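Local coordinates for assembly chaperone of ribosomal protein L4 (Acl4) (Chaetomium thermophilum, PDB 5TQB) that probably chaperones ribosomal protein L4, binding it through a superhelix of TPR-like helical hairpins during ribosome assembly, at residues 7-11 with 26-30; 113-117 with 141-145; 120-124 with 134-138; 259-265 with 309-315; 266-270 with 323-327. All coordinates share one frame; numbering follows the deposited sequence.

Interaction 1. Residues 7-11 with 26-30; sequences LLDRA and VARTA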
# COMPACT_ATOMS: atom_id res chain seq x y z
N LEU B 7 23.01 -4.07 -18.66
CA LEU B 7 21.78 -3.43 -19.11
C LEU B 7 20.56 -3.90 -18.33
O LEU B 7 19.64 -3.11 -18.08
CB LEU B 7 21.56 -3.68 -20.60
CG LEU B 7 22.23 -2.70 -21.57
CD1 LEU B 7 23.60 -2.28 -21.08
CD2 LEU B 7 22.33 -3.33 -22.95
N LEU B 8 20.54 -5.17 -17.93
CA LEU B 8 19.43 -5.69 -17.13
C LEU B 8 19.42 -5.05 -15.75
O LEU B 8 18.36 -4.73 -15.21
CB LEU B 8 19.53 -7.21 -16.97
CG LEU B 8 19.28 -8.07 -18.21
CD1 LEU B 8 19.33 -9.55 -17.84
CD2 LEU B 8 17.95 -7.74 -18.87
N ASP B 9 20.60 -4.86 -15.18
CA ASP B 9 20.73 -4.23 -13.88
C ASP B 9 20.33 -2.77 -13.97
O ASP B 9 19.65 -2.24 -13.09
CB ASP B 9 22.15 -4.37 -13.36
CG ASP B 9 22.59 -5.81 -13.21
OD1 ASP B 9 21.71 -6.70 -13.25
OD2 ASP B 9 23.80 -6.07 -13.06
N ARG B 10 20.73 -2.11 -15.05
CA ARG B 10 20.39 -0.72 -15.27
C ARG B 10 18.88 -0.54 -15.37
O ARG B 10 18.30 0.34 -14.74
CB ARG B 10 21.08 -0.19 -16.53
CG ARG B 10 20.77 1.25 -16.88
CD ARG B 10 21.23 2.22 -15.79
NE ARG B 10 20.81 3.59 -16.10
CZ ARG B 10 20.60 4.54 -15.19
NH1 ARG B 10 20.77 4.28 -13.90
NH2 ARG B 10 20.22 5.75 -15.58
N ALA B 11 18.23 -1.38 -16.17
CA ALA B 11 16.79 -1.29 -16.35
C ALA B 11 16.06 -1.55 -15.04
O ALA B 11 15.04 -0.94 -14.75
CB ALA B 11 16.33 -2.26 -17.42
N VAL B 26 15.65 0.38 -22.17
CA VAL B 26 16.92 -0.28 -21.84
C VAL B 26 16.75 -1.80 -21.78
O VAL B 26 17.64 -2.54 -22.19
CB VAL B 26 17.50 0.24 -20.50
CG1 VAL B 26 18.77 -0.51 -20.14
CG2 VAL B 26 17.79 1.73 -20.60
N ALA B 27 15.60 -2.25 -21.29
CA ALA B 27 15.31 -3.68 -21.20
C ALA B 27 15.13 -4.29 -22.58
O ALA B 27 15.49 -5.44 -22.81
CB ALA B 27 14.06 -3.92 -20.35
N ARG B 28 14.57 -3.51 -23.50
CA ARG B 28 14.39 -3.97 -24.87
C ARG B 28 15.75 -4.16 -25.54
O ARG B 28 16.06 -5.25 -26.04
CB ARG B 28 13.52 -2.98 -25.66
CG ARG B 28 13.62 -3.07 -27.18
CD ARG B 28 13.41 -4.49 -27.73
NE ARG B 28 12.16 -5.10 -27.28
CZ ARG B 28 11.77 -6.33 -27.61
NH1 ARG B 28 12.52 -7.08 -28.40
NH2 ARG B 28 10.62 -6.80 -27.16
N THR B 29 16.58 -3.12 -25.53
CA THR B 29 17.91 -3.20 -26.12
C THR B 29 18.69 -4.37 -25.51
O THR B 29 19.34 -5.12 -26.23
CB THR B 29 18.71 -1.89 -25.95
OG1 THR B 29 18.80 -1.56 -24.56
CG2 THR B 29 18.04 -0.75 -26.70
N ALA B 30 18.58 -4.52 -24.20
CA ALA B 30 19.24 -5.62 -23.49
C ALA B 30 18.89 -6.96 -24.13
O ALA B 30 19.78 -7.70 -24.56
CB ALA B 30 18.81 -5.62 -22.03
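An antiparallel helical hairpin near the N-terminus is closed here by Leu7 and Ala11 of helix 4-16 against Val26, Ala27 and Ala30 of helix 20-32. The short axes run at 164° to each other and approach to 8.6 Å, a close spacing made possible by three alanines at the interface. At one end Leu7 lies beside Ala30, with Leu7 CB 3.7 Å from Ala30 CB, while its CD2 branch reaches on to the backbone of Ala30. The methyl Ala30 CB is also met from the next position, Leu8 CD2 standing 3.9 Å from it although the Leu8 side chain starts out away from helix 20-32. One helical turn along, Ala11 CB sits over the start of the other segment, 4.1 Å from Ala27 CB.

Two-helix units of this kind are the building block of TPR proteins, and the hairpin packs on helix 41-54, much of which falls in a predicted TPR: Ala11 touches Leu47, Ala27 touches Leu48 and Ile51, and Leu8 touches Ala44.

Val26 fills the middle. Its CG1 stands anti to the backbone N (chi1 177°), which carries that methyl across to 3.4 Å from Leu7 O and 4.1 Å from Ala11 CB; Arg10 lends only the aliphatic CG at the margin. No hydrogen bond crosses between the segments. The polar oxygen of Thr29 turns back on its own helix, and its OG1 donates to Val26 O at 2.8 Å from above the carbonyl plane, on the same face as the backbone donor Ala30 N.

Interaction 2. Residues 113-117 with 141-145; sequences LRAQI and KRRRL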
# COMPACT_ATOMS: atom_id res chain seq x y z
N LEU B 113 8.54 -22.87 -6.21
CA LEU B 113 8.78 -22.28 -4.89
C LEU B 113 9.10 -23.34 -3.83
O LEU B 113 10.04 -23.17 -3.06
CB LEU B 113 7.56 -21.47 -4.44
CG LEU B 113 7.36 -20.12 -5.13
CD1 LEU B 113 5.96 -19.57 -4.83
CD2 LEU B 113 8.43 -19.12 -4.71
N ARG B 114 8.33 -24.42 -3.80
CA ARG B 114 8.55 -25.47 -2.80
C ARG B 114 9.93 -26.11 -2.93
O ARG B 114 10.55 -26.45 -1.92
CB ARG B 114 7.47 -26.54 -2.90
CG ARG B 114 6.41 -26.42 -1.82
CD ARG B 114 5.45 -27.59 -1.88
NE ARG B 114 4.58 -27.52 -3.06
CZ ARG B 114 3.31 -27.14 -3.04
NH1 ARG B 114 2.72 -26.79 -1.91
NH2 ARG B 114 2.62 -27.12 -4.17
N ALA B 115 10.40 -26.27 -4.16
CA ALA B 115 11.72 -26.84 -4.41
C ALA B 115 12.82 -25.89 -3.95
O ALA B 115 13.81 -26.31 -3.36
CB ALA B 115 11.89 -27.16 -5.89
N GLN B 116 12.64 -24.60 -4.21
CA GLN B 116 13.59 -23.58 -3.79
C GLN B 116 13.67 -23.50 -2.26
O GLN B 116 14.75 -23.41 -1.69
CB GLN B 116 13.20 -22.22 -4.36
CG GLN B 116 13.39 -22.10 -5.85
CD GLN B 116 12.90 -20.77 -6.39
OE1 GLN B 116 12.10 -20.09 -5.76
NE2 GLN B 116 13.40 -20.40 -7.56
N ILE B 117 12.50 -23.53 -1.62
CA ILE B 117 12.42 -23.59 -0.16
C ILE B 117 13.21 -24.77 0.37
O ILE B 117 14.01 -24.63 1.29
CB ILE B 117 10.96 -23.71 0.31
CG1 ILE B 117 10.21 -22.40 0.06
CG2 ILE B 117 10.88 -24.04 1.80
CD1 ILE B 117 8.71 -22.51 0.17
N LYS B 141 10.40 -16.79 0.73
CA LYS B 141 9.91 -17.80 -0.20
C LYS B 141 8.63 -18.47 0.31
O LYS B 141 7.71 -18.72 -0.47
CB LYS B 141 10.98 -18.86 -0.45
CG LYS B 141 11.56 -18.84 -1.85
CD LYS B 141 12.35 -17.57 -2.10
CE LYS B 141 13.07 -17.61 -3.43
NZ LYS B 141 12.13 -17.69 -4.58
N ARG B 142 8.58 -18.78 1.60
CA ARG B 142 7.40 -19.41 2.20
C ARG B 142 6.19 -18.49 2.15
O ARG B 142 5.06 -18.94 2.00
CB ARG B 142 7.69 -19.82 3.64
CG ARG B 142 8.48 -21.11 3.78
CD ARG B 142 8.83 -21.42 5.23
NE ARG B 142 9.48 -22.72 5.36
CZ ARG B 142 10.20 -23.09 6.41
NH1 ARG B 142 10.38 -22.27 7.44
NH2 ARG B 142 10.75 -24.29 6.44
N ARG B 143 6.44 -17.19 2.27
CA ARG B 143 5.37 -16.20 2.22
C ARG B 143 4.81 -16.09 0.81
O ARG B 143 3.59 -15.99 0.63
CB ARG B 143 5.85 -14.85 2.73
CG ARG B 143 6.06 -14.84 4.23
CD ARG B 143 6.86 -13.63 4.67
NE ARG B 143 7.16 -13.70 6.09
CZ ARG B 143 7.97 -12.85 6.72
NH1 ARG B 143 8.56 -11.88 6.05
NH2 ARG B 143 8.18 -12.99 8.02
N ARG B 144 5.69 -16.11 -0.19
CA ARG B 144 5.24 -16.08 -1.59
C ARG B 144 4.43 -17.33 -1.90
O ARG B 144 3.44 -17.28 -2.64
CB ARG B 144 6.44 -16.00 -2.55
CG ARG B 144 7.26 -14.71 -2.47
CD ARG B 144 6.46 -13.45 -2.81
NE ARG B 144 5.80 -12.87 -1.64
CZ ARG B 144 6.43 -12.24 -0.66
NH1 ARG B 144 7.76 -12.10 -0.68
NH2 ARG B 144 5.74 -11.75 0.36
N LEU B 145 4.85 -18.46 -1.34
CA LEU B 145 4.14 -19.72 -1.52
C LEU B 145 2.78 -19.66 -0.84
O LEU B 145 1.78 -20.07 -1.42
CB LEU B 145 4.94 -20.89 -0.94
CG LEU B 145 4.24 -22.26 -1.01
CD1 LEU B 145 3.92 -22.65 -2.44
CD2 LEU B 145 5.09 -23.34 -0.34
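Leu113 and Ile117 of helix 100-125 form an apolar seam with Leu145 and the alkyl part of Lys141, bordered by one polar bond, midway along the antiparallel pair made with helix 131-156. Ile117 is the hub. Its CG1 passes alongside Lys141 CB at 3.7 Å, the two side chains running in opposite directions, and its CD1 meets Leu145 CD2 at 3.7 Å. Leu145 holds CG anti to the backbone N (chi1 177°), and its two methyls are shared out: CD2 also touches Arg114 CG at 3.7 Å, while CD1 lies over one face of the Arg114 guanidinium. The charge of Arg114 is met by Glu176 in a salt bridge. Leu113 CD1 rests against the backbone of Leu145, 3.8 Å from Leu145 CA.

At the margin Lys141 bends twice along its chain and brings NZ to 2.7 Å from Gln116 OE1, donating from 39° above the amide plane. The same ammonium forms a salt bridge with Glu79, so an amide oxygen and a carboxylate both hold it. Antiparallel axes 9.5 Å apart, joined by apolar side chains, are those of a helical hairpin, the kind of unit from which TPR-like all-helical folds are built.

Interaction 3. Residues 120-124 with 134-138; sequences LMDSL and VEAAI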
# COMPACT_ATOMS: atom_id res chain seq x y z
N LEU B 120 16.98 -24.24 -0.03
CA LEU B 120 17.53 -23.30 0.94
C LEU B 120 17.72 -23.97 2.30
O LEU B 120 18.66 -23.66 3.03
CB LEU B 120 16.63 -22.08 1.08
CG LEU B 120 16.64 -21.10 -0.09
CD1 LEU B 120 15.49 -20.10 0.03
CD2 LEU B 120 17.97 -20.37 -0.17
N MSE B 121 16.81 -24.89 2.63
CA MSE B 121 16.88 -25.61 3.90
C MSE B 121 18.04 -26.60 3.94
O MSE B 121 18.64 -26.83 4.99
CB MSE B 121 15.56 -26.34 4.17
CG MSE B 121 14.48 -25.46 4.76
SE MSE B 121 12.95 -26.49 5.42
CE MSE B 121 12.36 -27.26 3.73
N ASP B 122 18.34 -27.22 2.80
CA ASP B 122 19.48 -28.12 2.70
C ASP B 122 20.77 -27.31 2.79
O ASP B 122 21.75 -27.74 3.37
CB ASP B 122 19.44 -28.91 1.39
CG ASP B 122 18.24 -29.83 1.30
OD1 ASP B 122 17.72 -30.25 2.36
OD2 ASP B 122 17.81 -30.15 0.17
N SER B 123 20.74 -26.12 2.20
CA SER B 123 21.87 -25.20 2.23
C SER B 123 22.07 -24.64 3.63
O SER B 123 23.12 -24.07 3.94
CB SER B 123 21.65 -24.06 1.25
OG SER B 123 22.71 -23.12 1.31
N LEU B 124 21.05 -24.78 4.48
CA LEU B 124 21.09 -24.26 5.84
C LEU B 124 21.92 -25.16 6.75
O LEU B 124 22.74 -24.68 7.54
CB LEU B 124 19.67 -24.12 6.40
CG LEU B 124 19.49 -23.28 7.66
CD1 LEU B 124 19.75 -21.81 7.38
CD2 LEU B 124 18.09 -23.48 8.23
N VAL B 134 19.82 -16.97 5.02
CA VAL B 134 19.07 -18.10 4.49
C VAL B 134 17.67 -18.16 5.09
O VAL B 134 16.69 -18.33 4.37
CB VAL B 134 19.80 -19.44 4.75
CG1 VAL B 134 19.02 -20.60 4.13
CG2 VAL B 134 21.20 -19.40 4.18
N GLU B 135 17.58 -18.03 6.42
CA GLU B 135 16.30 -18.04 7.11
C GLU B 135 15.40 -16.93 6.60
O GLU B 135 14.19 -17.09 6.49
CB GLU B 135 16.50 -17.90 8.62
CG GLU B 135 17.08 -19.12 9.29
CD GLU B 135 17.26 -18.94 10.78
OE1 GLU B 135 16.75 -17.93 11.33
OE2 GLU B 135 17.91 -19.80 11.42
N ALA B 136 16.00 -15.78 6.30
CA ALA B 136 15.27 -14.65 5.74
C ALA B 136 14.77 -15.00 4.34
O ALA B 136 13.63 -14.70 3.99
CB ALA B 136 16.16 -13.42 5.69
N ALA B 137 15.64 -15.62 3.56
CA ALA B 137 15.31 -16.02 2.20
C ALA B 137 14.21 -17.09 2.22
O ALA B 137 13.29 -17.06 1.41
CB ALA B 137 16.54 -16.55 1.48
N ILE B 138 14.33 -18.03 3.16
CA ILE B 138 13.33 -19.07 3.35
C ILE B 138 11.98 -18.45 3.71
O ILE B 138 10.94 -18.85 3.19
CB ILE B 138 13.75 -20.07 4.45
CG1 ILE B 138 14.92 -20.92 3.97
CG2 ILE B 138 12.59 -21.00 4.83
CD1 ILE B 138 15.63 -21.67 5.08
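The flat groups in this contact are peptide units, each touched by a side chain from the other helix: Val134 CG1 comes to 3.3 Å from Leu120 O, and Leu120 CD1 lies against the Ala137-Ile138 peptide, 3.9 Å from Ile138 N. The carboxylate of Glu135 takes little part, since only the aliphatic CG of that residue borders Leu124.

The remaining contacts are between aliphatic carbons. Ile138 CG1 meets Leu120 CB at 3.6 Å, and the same side chain extends its CD1 to 4.0 Å from CG of Met121, a selenomethionine that crosses it at about a right angle and also touches Arg142. Leu124 keeps CG roughly anti to its amide nitrogen (chi1 -165°), a torsion that swings CD1 across to the other helix, 3.5 Å from both Val134 CB and Val134 CG1. Ala137 CB adds a contact at 4.0 Å from Leu120 CD1.

No hydrogen bond links the two segments, and most of the residues keep some exposure, as suits the outer end of a projecting pair of helices. Axes 9.8 Å apart at 164°, leading into a short connection between residues 125 and 131, mark the turn end of an antiparallel helical hairpin.

Interaction 4. Residues 259-265 with 309-315; sequences DLSVEVW and VFEAEEY. With EDO (1,2-ethanediol), chain G.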
# COMPACT_ATOMS: atom_id res chain seq x y z
N ASP B 259 -5.44 8.94 -1.67
CA ASP B 259 -6.75 9.54 -1.51
C ASP B 259 -7.46 9.70 -2.85
O ASP B 259 -8.51 10.35 -2.93
CB ASP B 259 -6.67 10.87 -0.76
CG ASP B 259 -5.89 11.93 -1.50
OD1 ASP B 259 -5.47 12.91 -0.85
OD2 ASP B 259 -5.70 11.79 -2.73
N LEU B 260 -6.89 9.11 -3.90
CA LEU B 260 -7.57 9.03 -5.19
C LEU B 260 -8.16 7.64 -5.44
O LEU B 260 -8.48 7.27 -6.57
CB LEU B 260 -6.62 9.44 -6.32
CG LEU B 260 -6.18 10.91 -6.26
CD1 LEU B 260 -5.06 11.20 -7.26
CD2 LEU B 260 -7.36 11.84 -6.51
N SER B 261 -8.30 6.87 -4.36
CA SER B 261 -8.85 5.52 -4.44
C SER B 261 -10.36 5.54 -4.25
O SER B 261 -10.85 5.60 -3.12
CB SER B 261 -8.21 4.63 -3.39
OG SER B 261 -8.73 3.32 -3.46
N VAL B 262 -11.09 5.47 -5.36
CA VAL B 262 -12.54 5.53 -5.34
C VAL B 262 -13.11 4.46 -4.43
O VAL B 262 -13.96 4.73 -3.59
CB VAL B 262 -13.12 5.35 -6.75
CG1 VAL B 262 -14.66 5.33 -6.72
CG2 VAL B 262 -12.63 6.45 -7.67
N GLU B 263 -12.63 3.23 -4.62
CA GLU B 263 -13.18 2.07 -3.94
C GLU B 263 -12.96 2.15 -2.43
O GLU B 263 -13.76 1.62 -1.66
CB GLU B 263 -12.58 0.79 -4.51
CG GLU B 263 -13.26 -0.48 -4.03
CD GLU B 263 -13.11 -1.64 -5.01
OE1 GLU B 263 -13.34 -2.79 -4.59
OE2 GLU B 263 -12.78 -1.39 -6.19
N VAL B 264 -11.90 2.83 -2.01
CA VAL B 264 -11.63 2.96 -0.58
C VAL B 264 -12.50 4.04 0.06
O VAL B 264 -12.91 3.90 1.21
CB VAL B 264 -10.14 3.21 -0.31
CG1 VAL B 264 -9.89 3.52 1.17
CG2 VAL B 264 -9.34 1.99 -0.72
N TRP B 265 -12.79 5.12 -0.68
CA TRP B 265 -13.70 6.13 -0.16
C TRP B 265 -15.08 5.50 0.04
O TRP B 265 -15.75 5.75 1.04
CB TRP B 265 -13.80 7.33 -1.11
CG TRP B 265 -12.67 8.31 -0.98
CD1 TRP B 265 -11.71 8.58 -1.92
CD2 TRP B 265 -12.38 9.16 0.14
NE1 TRP B 265 -10.84 9.54 -1.45
CE2 TRP B 265 -11.23 9.91 -0.19
CE3 TRP B 265 -12.99 9.36 1.38
CZ2 TRP B 265 -10.67 10.84 0.69
CZ3 TRP B 265 -12.43 10.28 2.25
CH2 TRP B 265 -11.29 11.02 1.90
N VAL B 309 -14.13 12.16 -6.42
CA VAL B 309 -12.99 11.48 -7.04
C VAL B 309 -13.44 10.58 -8.19
O VAL B 309 -12.70 10.37 -9.15
CB VAL B 309 -12.23 10.62 -6.01
CG1 VAL B 309 -11.09 9.85 -6.65
CG2 VAL B 309 -11.70 11.50 -4.88
N PHE B 310 -14.66 10.04 -8.08
CA PHE B 310 -15.24 9.20 -9.12
C PHE B 310 -15.30 9.98 -10.44
O PHE B 310 -14.85 9.50 -11.48
CB PHE B 310 -16.65 8.76 -8.69
CG PHE B 310 -17.27 7.71 -9.55
CD1 PHE B 310 -17.70 8.00 -10.84
CD2 PHE B 310 -17.46 6.43 -9.06
CE1 PHE B 310 -18.28 7.03 -11.62
CE2 PHE B 310 -18.04 5.45 -9.84
CZ PHE B 310 -18.45 5.75 -11.13
N GLU B 311 -15.87 11.18 -10.38
CA GLU B 311 -15.95 12.07 -11.54
C GLU B 311 -14.56 12.46 -12.07
O GLU B 311 -14.29 12.35 -13.26
CB GLU B 311 -16.70 13.36 -11.17
CG GLU B 311 -18.14 13.16 -10.72
CD GLU B 311 -18.67 14.35 -9.93
OE1 GLU B 311 -18.09 15.45 -10.04
OE2 GLU B 311 -19.66 14.17 -9.18
N ALA B 312 -13.70 12.92 -11.17
CA ALA B 312 -12.38 13.41 -11.53
C ALA B 312 -11.53 12.35 -12.23
O ALA B 312 -10.80 12.65 -13.16
CB ALA B 312 -11.65 13.93 -10.30
N GLU B 313 -11.65 11.11 -11.77
CA GLU B 313 -10.86 10.01 -12.33
C GLU B 313 -11.56 9.33 -13.50
O GLU B 313 -10.99 8.46 -14.14
CB GLU B 313 -10.55 8.97 -11.24
CG GLU B 313 -9.64 9.48 -10.13
CD GLU B 313 -8.23 9.77 -10.61
OE1 GLU B 313 -7.49 8.79 -10.89
OE2 GLU B 313 -7.86 10.96 -10.71
N GLU B 314 -12.80 9.73 -13.76
CA GLU B 314 -13.60 9.11 -14.82
C GLU B 314 -13.71 7.60 -14.59
O GLU B 314 -13.47 6.80 -15.50
CB GLU B 314 -13.00 9.43 -16.20
CG GLU B 314 -13.03 10.92 -16.53
CD GLU B 314 -12.17 11.28 -17.73
OE1 GLU B 314 -11.07 10.72 -17.87
OE2 GLU B 314 -12.61 12.14 -18.54
N TYR B 315 -14.09 7.24 -13.37
CA TYR B 315 -14.21 5.85 -12.96
C TYR B 315 -15.31 5.15 -13.75
O TYR B 315 -16.20 5.81 -14.28
CB TYR B 315 -14.52 5.78 -11.46
CG TYR B 315 -13.94 4.58 -10.75
CD1 TYR B 315 -12.57 4.42 -10.63
CD2 TYR B 315 -14.77 3.62 -10.18
CE1 TYR B 315 -12.03 3.32 -9.98
CE2 TYR B 315 -14.25 2.52 -9.52
CZ TYR B 315 -12.88 2.37 -9.42
OH TYR B 315 -12.35 1.28 -8.77
C1 EDO G . -9.10 14.52 -0.13
O1 EDO G . -8.34 13.66 0.69
C2 EDO G . -8.67 14.39 -1.57
O2 EDO G . -9.14 13.17 -2.11
O HOH W 1 -7.20 6.83 -9.08
O HOH W 2 -10.64 2.64 -6.51
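Val262 lies over the ring of Tyr315 in a CH-pi contact, its CB 3.8 Å from the ring centroid and 5° off the normal. The two valine methyls spread across that face: CG2 sits 3.6 Å from Tyr315 CD1, and CG1 leans also toward Phe310 CD2. Tyr315 CB in turn rests over the centre of one face of the Phe310 ring. Val309 completes the first shell, with CG1 3.9 Å from Val262 CG2 and CG2 beside Trp265.

Waters bridge the rim. One donates to Leu260 O and to Glu313 OE1; another accepts from Glu263 N and lies 3.1 Å from Tyr315 OH.

Further out, the backbone sets these groups in place. Ser261 is the N-cap of helix 262-281, and a Schellman motif at Glu314 ends helix 291-313 and turns the chain toward Tyr315. Trp265 NE1 donates almost straight (172°) to Asp259 O at 2.9 Å, tying the indole to the preceding loop; an ethanediol, probably from the crystallisation liquor, bonds weakly to Asp259. A chain of another protein, probably the L4 client, hydrogen-bonds to Ser261 OG and Asp259 OD2. The segments thus meet directly through apolar and CH-pi contacts, and their polar links pass through the two waters.

Interaction 5. Residues 266-270 with 323-327; sequences YLGGY and HAKEL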
# COMPACT_ATOMS: atom_id res chain seq x y z
N TYR B 266 -15.47 4.65 -0.90
CA TYR B 266 -16.74 3.95 -0.81
C TYR B 266 -16.78 3.01 0.39
O TYR B 266 -17.71 3.05 1.19
CB TYR B 266 -17.00 3.16 -2.09
CG TYR B 266 -18.20 2.26 -1.97
CD1 TYR B 266 -19.49 2.77 -2.09
CD2 TYR B 266 -18.06 0.90 -1.73
CE1 TYR B 266 -20.59 1.96 -1.98
CE2 TYR B 266 -19.15 0.09 -1.61
CZ TYR B 266 -20.42 0.62 -1.74
OH TYR B 266 -21.51 -0.21 -1.63
N LEU B 267 -15.77 2.17 0.52
CA LEU B 267 -15.74 1.20 1.60
C LEU B 267 -15.75 1.88 2.97
O LEU B 267 -16.42 1.42 3.89
CB LEU B 267 -14.53 0.27 1.46
CG LEU B 267 -14.65 -0.77 0.34
CD1 LEU B 267 -13.31 -1.48 0.12
CD2 LEU B 267 -15.76 -1.79 0.64
N GLY B 268 -15.02 2.98 3.09
CA GLY B 268 -14.97 3.73 4.33
C GLY B 268 -16.31 4.38 4.63
O GLY B 268 -16.76 4.41 5.77
N GLY B 269 -16.94 4.90 3.58
CA GLY B 269 -18.26 5.48 3.72
C GLY B 269 -19.30 4.45 4.10
O GLY B 269 -20.17 4.70 4.94
N TYR B 270 -19.21 3.27 3.48
CA TYR B 270 -20.17 2.21 3.74
C TYR B 270 -19.95 1.64 5.13
O TYR B 270 -20.92 1.36 5.85
CB TYR B 270 -20.05 1.10 2.70
CG TYR B 270 -21.18 0.10 2.78
CD1 TYR B 270 -20.94 -1.23 3.13
CD2 TYR B 270 -22.50 0.48 2.53
CE1 TYR B 270 -21.97 -2.14 3.21
CE2 TYR B 270 -23.53 -0.43 2.61
CZ TYR B 270 -23.27 -1.74 2.95
OH TYR B 270 -24.29 -2.65 3.03
N HIS B 323 -24.73 3.27 -6.03
CA HIS B 323 -25.00 2.88 -4.65
C HIS B 323 -24.59 3.98 -3.68
O HIS B 323 -25.27 4.22 -2.68
CB HIS B 323 -24.28 1.59 -4.29
CG HIS B 323 -24.73 1.00 -2.99
ND1 HIS B 323 -23.87 0.34 -2.14
CD2 HIS B 323 -25.95 0.95 -2.41
CE1 HIS B 323 -24.55 -0.08 -1.08
NE2 HIS B 323 -25.81 0.28 -1.22
N ALA B 324 -23.46 4.62 -3.96
CA ALA B 324 -22.98 5.71 -3.13
C ALA B 324 -24.04 6.81 -3.09
O ALA B 324 -24.30 7.40 -2.04
CB ALA B 324 -21.66 6.24 -3.65
N LYS B 325 -24.66 7.07 -4.24
CA LYS B 325 -25.73 8.05 -4.30
C LYS B 325 -26.91 7.63 -3.42
O LYS B 325 -27.41 8.44 -2.64
CB LYS B 325 -26.19 8.27 -5.74
CG LYS B 325 -25.15 8.94 -6.63
CD LYS B 325 -25.62 9.06 -8.06
CE LYS B 325 -24.49 9.44 -9.00
NZ LYS B 325 -24.95 9.56 -10.41
N GLU B 326 -27.34 6.37 -3.53
CA GLU B 326 -28.45 5.86 -2.73
C GLU B 326 -28.19 6.06 -1.25
O GLU B 326 -29.08 6.45 -0.50
CB GLU B 326 -28.67 4.36 -2.97
CG GLU B 326 -29.17 3.96 -4.34
CD GLU B 326 -29.37 2.46 -4.46
OE1 GLU B 326 -30.07 1.89 -3.59
OE2 GLU B 326 -28.81 1.84 -5.39
N LEU B 327 -26.96 5.77 -0.83
CA LEU B 327 -26.57 5.86 0.57
C LEU B 327 -26.61 7.30 1.08
O LEU B 327 -27.06 7.55 2.20
CB LEU B 327 -25.19 5.25 0.78
CG LEU B 327 -25.10 3.73 0.61
CD1 LEU B 327 -23.65 3.26 0.49
CD2 LEU B 327 -25.80 3.01 1.77
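Tyr266 OH has two hydrogen-bond partners, His323 ND1 and the backbone of a chain of another protein, probably the L4 client. The pair Tyr266 OH and His323 ND1 stands at 2.5 Å, a very short hydrogen bond whose exact length deserves caution at this resolution, and either atom could be the donor. The bond lies near the planes of both rings, which meet rim to rim at 53°. With Tyr270 they form a buried aromatic cluster in a TPR-like helical superhelix, between helices 262-281 and 318-333, which run nearly the same way (28° between the short axes).

The axes stay 11.1 Å apart, so long side chains must span the distance. Tyr266 and Tyr270 both hold CG anti to the backbone N (chi1 172° in Tyr266), and from neighbouring turns they send their rings across in similar directions; Tyr266 OH comes over one face of the Tyr270 ring, offset toward its rim. The Tyr270 ring meets His323 obliquely, with Tyr270 CE2 3.8 Å from His323 CE1. Helix 291-313 lies against the contact: Cys306 touches Tyr266, Leu307 touches Ala324 and Leu303 touches Leu327.

Ala324 CB borders the edge of the Tyr266 ring, and the other chain packs on Tyr270 and His323 as well. Leu327 supplies the apolar wedge among the three rings. Its CD1 lies 4.1 Å from Tyr266 CE1, sits above one face of the His323 imidazole toward the rim, and reaches the Tyr270 edge at CD2, 3.6 Å away.

Overall arrangement
The five contacts follow an all-helical chain from the N-terminal hairpin to its last helix. Interactions 2 and 3 share helices 100-125 and 131-156, with centres about 10 Å apart; interaction 3 lies nearer the turn, and the Arg142 side chain of interaction 2 packs on Met121 of interaction 3. Interaction 1 stands apart, about 27 Å from interaction 2 between centres. Interactions 4 and 5, centres about 12 Å apart, use adjoining segments, 259-265 and 266-270, that share helix 262-281, and their segments alternate along the sequence. Those two, on the opposite side of the chain's centre from interactions 2 and 3, both meet another protein chain extensively, whereas interactions 1 and 3 touch no other protein chain of the assembly.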